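Long-range contact in 4-alpha-glucanotransferase (Corynebacterium glutamicum, PDB 5B68), which belongs to the amylomaltases, also called disproportionating enzymes, glucanotransferases built round a TIM-barrel-type domain that follows an N-terminal beta-sandwich domain: residues Cys649-Asn661 and Met669-Glu681. Sequence-based numbering, arbitrary orientation.
Sequences CLVDMVGEKRAQN and MYPNWCIPLCDSE. With SO4 (sulfate ion), chain E.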
loop_
_atom_site.group_PDB
_atom_site.type_symbol
_atom_site.label_atom_id
_atom_site.label_comp_id
_atom_site.label_asym_id
_atom_site.label_seq_id
_atom_site.Cartn_x
_atom_site.Cartn_y
_atom_site.Cartn_z
ATOM N N CYS A 649 14.796 -5.192 -10.754
ATOM C CA CYS A 649 13.859 -6.288 -10.586
ATOM C C CYS A 649 14.550 -7.639 -10.708
ATOM O O CYS A 649 15.288 -7.907 -11.649
ATOM C CB CYS A 649 12.688 -6.178 -11.536
ATOM S SG CYS A 649 11.632 -4.684 -11.279
ATOM N N LEU A 650 14.261 -8.521 -9.734
ATOM C CA LEU A 650 14.891 -9.791 -9.624
ATOM C C LEU A 650 14.658 -10.575 -10.908
ATOM O O LEU A 650 15.555 -11.315 -11.365
ATOM C CB LEU A 650 14.338 -10.616 -8.416
ATOM C CG LEU A 650 15.005 -11.971 -8.192
ATOM C CD1 LEU A 650 16.483 -11.745 -7.837
ATOM C CD2 LEU A 650 14.271 -12.784 -7.095
ATOM N N VAL A 651 13.472 -10.440 -11.468
ATOM C CA VAL A 651 13.141 -11.128 -12.726
ATOM C C VAL A 651 14.164 -10.810 -13.818
ATOM O O VAL A 651 14.436 -11.672 -14.658
ATOM C CB VAL A 651 11.718 -10.760 -13.271
ATOM C CG1 VAL A 651 10.647 -11.399 -12.406
ATOM C CG2 VAL A 651 11.468 -9.276 -13.409
ATOM N N ASP A 652 14.624 -9.574 -13.845
ATOM C CA ASP A 652 15.584 -9.127 -14.876
ATOM C C ASP A 652 16.992 -9.661 -14.626
ATOM O O ASP A 652 17.797 -9.678 -15.560
ATOM C CB ASP A 652 15.640 -7.585 -14.953
ATOM C CG ASP A 652 14.442 -7.005 -15.648
ATOM O OD1 ASP A 652 13.649 -7.816 -16.156
ATOM O OD2 ASP A 652 14.322 -5.780 -15.730
ATOM N N MET A 653 17.284 -10.122 -13.410
ATOM C CA MET A 653 18.570 -10.689 -13.074
ATOM C C MET A 653 18.691 -12.140 -13.542
ATOM O O MET A 653 19.802 -12.667 -13.614
ATOM C CB MET A 653 18.883 -10.538 -11.565
ATOM C CG MET A 653 18.764 -9.144 -11.072
ATOM S SD MET A 653 19.169 -8.954 -9.332
ATOM C CE MET A 653 20.914 -8.470 -9.376
ATOM N N VAL A 654 17.572 -12.809 -13.863
ATOM C CA VAL A 654 17.632 -14.208 -14.232
ATOM C C VAL A 654 17.103 -14.490 -15.651
ATOM O O VAL A 654 17.071 -15.639 -16.057
ATOM C CB VAL A 654 16.869 -15.085 -13.209
ATOM C CG1 VAL A 654 17.424 -14.885 -11.831
ATOM C CG2 VAL A 654 15.403 -14.726 -13.220
ATOM N N GLY A 655 16.670 -13.452 -16.372
ATOM C CA GLY A 655 16.180 -13.564 -17.739
ATOM C C GLY A 655 14.739 -13.963 -17.890
ATOM O O GLY A 655 14.354 -14.439 -18.925
ATOM N N GLU A 656 13.949 -13.843 -16.812
ATOM C CA GLU A 656 12.470 -14.143 -16.858
ATOM C C GLU A 656 11.803 -13.425 -18.054
ATOM O O GLU A 656 11.995 -12.213 -18.250
ATOM C CB GLU A 656 11.885 -13.651 -15.500
ATOM C CG GLU A 656 10.416 -13.756 -15.313
ATOM C CD GLU A 656 9.959 -15.174 -15.175
ATOM O OE1 GLU A 656 9.634 -15.748 -16.249
ATOM O OE2 GLU A 656 9.923 -15.746 -14.036
ATOM N N LYS A 657 11.002 -14.156 -18.797
ATOM C CA LYS A 657 10.185 -13.537 -19.861
ATOM C C LYS A 657 8.686 -13.374 -19.522
ATOM O O LYS A 657 8.009 -12.602 -20.211
ATOM C CB LYS A 657 10.343 -14.293 -21.183
ATOM C CG LYS A 657 11.705 -14.018 -21.816
ATOM C CD LYS A 657 12.028 -14.893 -23.014
ATOM C CE LYS A 657 13.442 -14.558 -23.483
ATOM N NZ LYS A 657 13.976 -15.539 -24.466
ATOM N N ARG A 658 8.177 -14.139 -18.540
ATOM C CA ARG A 658 6.734 -14.105 -18.162
ATOM C C ARG A 658 6.314 -12.942 -17.201
ATOM O O ARG A 658 6.896 -12.789 -16.113
ATOM C CB ARG A 658 6.352 -15.435 -17.565
ATOM C CG ARG A 658 6.652 -16.605 -18.474
ATOM C CD ARG A 658 5.843 -17.815 -18.107
ATOM N NE ARG A 658 6.393 -18.585 -16.991
ATOM C CZ ARG A 658 5.792 -19.664 -16.470
ATOM N NH1 ARG A 658 6.338 -20.333 -15.473
ATOM N NH2 ARG A 658 4.622 -20.100 -16.961
ATOM N N ALA A 659 5.306 -12.143 -17.630
ATOM C CA ALA A 659 4.633 -11.130 -16.797
ATOM C C ALA A 659 4.006 -11.769 -15.585
ATOM O O ALA A 659 3.526 -12.923 -15.632
ATOM C CB ALA A 659 3.598 -10.332 -17.566
ATOM N N GLN A 660 4.128 -11.069 -14.454
ATOM C CA GLN A 660 3.517 -11.554 -13.219
ATOM C C GLN A 660 2.018 -11.184 -13.217
ATOM O O GLN A 660 1.189 -11.956 -12.698
ATOM C CB GLN A 660 4.176 -10.889 -12.005
ATOM C CG GLN A 660 3.746 -11.481 -10.644
ATOM C CD GLN A 660 3.991 -12.952 -10.477
ATOM O OE1 GLN A 660 3.054 -13.758 -10.522
ATOM N NE2 GLN A 660 5.273 -13.354 -10.242
ATOM N N ASN A 661 1.743 -9.989 -13.692
ATOM C CA ASN A 661 0.371 -9.453 -13.767
ATOM C C ASN A 661 0.177 -8.786 -15.113
ATOM O O ASN A 661 1.068 -8.027 -15.557
ATOM C CB ASN A 661 0.176 -8.395 -12.669
ATOM C CG ASN A 661 -1.277 -7.829 -12.615
ATOM O OD1 ASN A 661 -2.237 -8.578 -12.685
ATOM N ND2 ASN A 661 -1.404 -6.523 -12.464
ATOM N N MET A 669 -8.252 -15.395 -17.386
ATOM C CA MET A 669 -7.530 -15.046 -18.600
ATOM C C MET A 669 -6.007 -15.372 -18.546
ATOM O O MET A 669 -5.426 -15.826 -19.512
ATOM C CB MET A 669 -7.784 -13.575 -18.889
ATOM C CG MET A 669 -9.276 -13.200 -18.966
ATOM S SD MET A 669 -9.469 -11.428 -19.089
ATOM C CE MET A 669 -8.854 -11.229 -20.765
ATOM N N TYR A 670 -5.380 -15.135 -17.405
ATOM C CA TYR A 670 -3.917 -15.278 -17.250
ATOM C C TYR A 670 -3.688 -15.527 -15.776
ATOM O O TYR A 670 -4.409 -14.925 -14.956
ATOM C CB TYR A 670 -3.240 -13.982 -17.668
ATOM C CG TYR A 670 -1.718 -14.056 -17.648
ATOM C CD1 TYR A 670 -1.035 -14.651 -18.678
ATOM C CD2 TYR A 670 -0.986 -13.489 -16.606
ATOM C CE1 TYR A 670 0.373 -14.701 -18.691
ATOM C CE2 TYR A 670 0.413 -13.529 -16.597
ATOM C CZ TYR A 670 1.093 -14.153 -17.652
ATOM O OH TYR A 670 2.508 -14.240 -17.654
ATOM N N PRO A 671 -2.692 -16.307 -15.390
ATOM C CA PRO A 671 -2.527 -16.590 -13.966
ATOM C C PRO A 671 -1.791 -15.483 -13.213
ATOM O O PRO A 671 -0.719 -15.702 -12.688
ATOM C CB PRO A 671 -1.708 -17.881 -13.949
ATOM C CG PRO A 671 -1.410 -18.219 -15.363
ATOM C CD PRO A 671 -1.719 -17.037 -16.203
ATOM N N ASN A 672 -2.419 -14.321 -13.101
ATOM C CA ASN A 672 -1.799 -13.193 -12.452
ATOM C C ASN A 672 -1.441 -13.593 -11.039
ATOM O O ASN A 672 -2.170 -14.319 -10.390
ATOM C CB ASN A 672 -2.754 -11.997 -12.404
ATOM C CG ASN A 672 -3.143 -11.501 -13.774
ATOM O OD1 ASN A 672 -2.298 -11.221 -14.595
ATOM N ND2 ASN A 672 -4.433 -11.384 -14.015
ATOM N N TRP A 673 -0.259 -13.175 -10.619
ATOM C CA TRP A 673 0.206 -13.341 -9.260
ATOM C C TRP A 673 0.584 -14.772 -8.921
ATOM O O TRP A 673 0.771 -15.099 -7.781
ATOM C CB TRP A 673 -0.816 -12.811 -8.273
ATOM C CG TRP A 673 -1.382 -11.503 -8.656
ATOM C CD1 TRP A 673 -2.654 -11.252 -9.031
ATOM C CD2 TRP A 673 -0.699 -10.253 -8.699
ATOM N NE1 TRP A 673 -2.813 -9.935 -9.305
ATOM C CE2 TRP A 673 -1.622 -9.296 -9.115
ATOM C CE3 TRP A 673 0.613 -9.852 -8.434
ATOM C CZ2 TRP A 673 -1.291 -7.970 -9.278
ATOM C CZ3 TRP A 673 0.933 -8.535 -8.591
ATOM C CH2 TRP A 673 -0.011 -7.607 -9.009
ATOM N N CYS A 674 0.665 -15.612 -9.936
ATOM C CA CYS A 674 0.982 -17.024 -9.774
ATOM C C CYS A 674 2.201 -17.545 -10.547
ATOM O O CYS A 674 2.369 -18.735 -10.675
ATOM C CB CYS A 674 -0.227 -17.865 -10.156
ATOM S SG CYS A 674 -1.685 -17.486 -9.164
ATOM N N ILE A 675 3.016 -16.644 -11.074
ATOM C CA ILE A 675 4.090 -17.023 -11.985
ATOM C C ILE A 675 5.406 -17.176 -11.230
ATOM O O ILE A 675 5.985 -16.198 -10.828
ATOM C CB ILE A 675 4.271 -15.942 -13.073
ATOM C CG1 ILE A 675 2.955 -15.653 -13.808
ATOM C CG2 ILE A 675 5.380 -16.307 -14.039
ATOM C CD1 ILE A 675 2.348 -16.832 -14.528
ATOM N N PRO A 676 5.876 -18.409 -11.065
ATOM C CA PRO A 676 7.153 -18.666 -10.340
ATOM C C PRO A 676 8.384 -18.134 -11.076
ATOM O O PRO A 676 8.356 -17.951 -12.316
ATOM C CB PRO A 676 7.230 -20.157 -10.260
ATOM C CG PRO A 676 6.553 -20.598 -11.500
ATOM C CD PRO A 676 5.424 -19.646 -11.743
ATOM N N LEU A 677 9.418 -17.798 -10.328
ATOM C CA LEU A 677 10.619 -17.156 -10.917
ATOM C C LEU A 677 11.303 -18.193 -11.828
ATOM O O LEU A 677 11.687 -19.271 -11.359
ATOM C CB LEU A 677 11.583 -16.726 -9.786
ATOM C CG LEU A 677 12.842 -15.950 -10.244
ATOM C CD1 LEU A 677 12.471 -14.594 -10.819
ATOM C CD2 LEU A 677 13.863 -15.862 -9.092
ATOM N N CYS A 678 11.437 -17.863 -13.110
ATOM C CA CYS A 678 12.127 -18.774 -14.022
ATOM C C CYS A 678 13.063 -18.012 -14.916
ATOM O O CYS A 678 12.813 -16.830 -15.167
ATOM C CB CYS A 678 11.112 -19.512 -14.880
ATOM S SG CYS A 678 10.006 -20.625 -13.945
ATOM N N ASP A 679 14.095 -18.728 -15.443
ATOM C CA ASP A 679 15.105 -18.095 -16.360
ATOM C C ASP A 679 14.579 -18.033 -17.794
ATOM O O ASP A 679 13.415 -18.324 -17.998
ATOM C CB ASP A 679 16.462 -18.803 -16.281
ATOM C CG ASP A 679 16.394 -20.302 -16.690
ATOM O OD1 ASP A 679 15.429 -20.706 -17.429
ATOM O OD2 ASP A 679 17.259 -21.057 -16.173
ATOM N N SER A 680 15.387 -17.572 -18.758
ATOM C CA SER A 680 14.914 -17.433 -20.149
ATOM C C SER A 680 14.410 -18.728 -20.828
ATOM O O SER A 680 13.585 -18.675 -21.761
ATOM C CB SER A 680 16.020 -16.805 -20.971
ATOM O OG SER A 680 16.232 -15.489 -20.487
ATOM N N GLU A 681 14.882 -19.872 -20.338
ATOM C CA GLU A 681 14.559 -21.206 -20.872
ATOM C C GLU A 681 13.342 -21.850 -20.170
ATOM O O GLU A 681 13.059 -23.044 -20.374
ATOM C CB GLU A 681 15.763 -22.173 -20.692
ATOM C CG GLU A 681 16.980 -21.881 -21.581
ATOM C CD GLU A 681 17.616 -20.530 -21.298
ATOM O OE1 GLU A 681 18.063 -20.309 -20.143
ATOM O OE2 GLU A 681 17.629 -19.685 -22.220
HETATM S S SO4 E . -5.212 -5.038 -12.132
HETATM O O1 SO4 E . -4.131 -5.777 -11.424
HETATM O O2 SO4 E . -6.044 -4.434 -11.076
HETATM O O3 SO4 E . -4.610 -3.974 -12.968
HETATM O O4 SO4 E . -5.957 -5.909 -13.049
HETATM O O HOH W 1 8.145 -18.101 -15.106
HETATM O O HOH W 2 8.226 -14.671 -12.207
HETATM O O HOH W 3 10.791 -16.937 -18.397
#
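Gln660 and Ile675 show how a side-chain amide can stand in for a backbone partner where two antiparallel chain segments form no regular sheet. The CB of Gln660 leaves the backbone away from 669-681, but a bend at chi2 (57°) turns the chain back. Gln660 CG then passes 4.2 Å from CE3 of Trp673, and CD of Gln660 lies 3.8 Å from Ile675 O. At the tip both halves of the amide bind one residue: Ile675 N gives its hydrogen to OE1 of Gln660 at 2.9 Å, and NE2 of Gln660 reaches Ile675 O at 3.0 Å, in the carbonyl plane on a lone pair. This double grip fixes the rotation of the amide. The backbone of Gln660 adds a third bond, its O accepting from Trp673 N at the type II turn Pro671-Cys674.

Beyond it, Asn661 lays CB over the six-membered ring of Trp673 as a CH-pi contact, 3.9 Å from the centroid, while ND2 bonds Asp561 and a sulfate ion. Ala659 O accepts from the hydroxyl of Tyr670, near the plane of the Tyr670 ring.

Glu656 differs, its carboxylate accepting from both segments: OE2 of Glu656 receives Cys678 N at 2.8 Å from above the carboxylate plane, and OE1 accepts Arg658 N within 649-661. Bridging waters fill in round it, one joining OE1 to Lys657 N and Asp679 O. At the helical end, Leu677 crosses Leu650 at about a right angle, their CD2 atoms 3.7 Å apart, and touches Val651 and Val654 through CD1. These contacts hold together the two arms of an irregular loop that leaves the C-terminal end of strand 645-649 through the short helix 650-654, the TIM-barrel end where active-site loops characteristically lie.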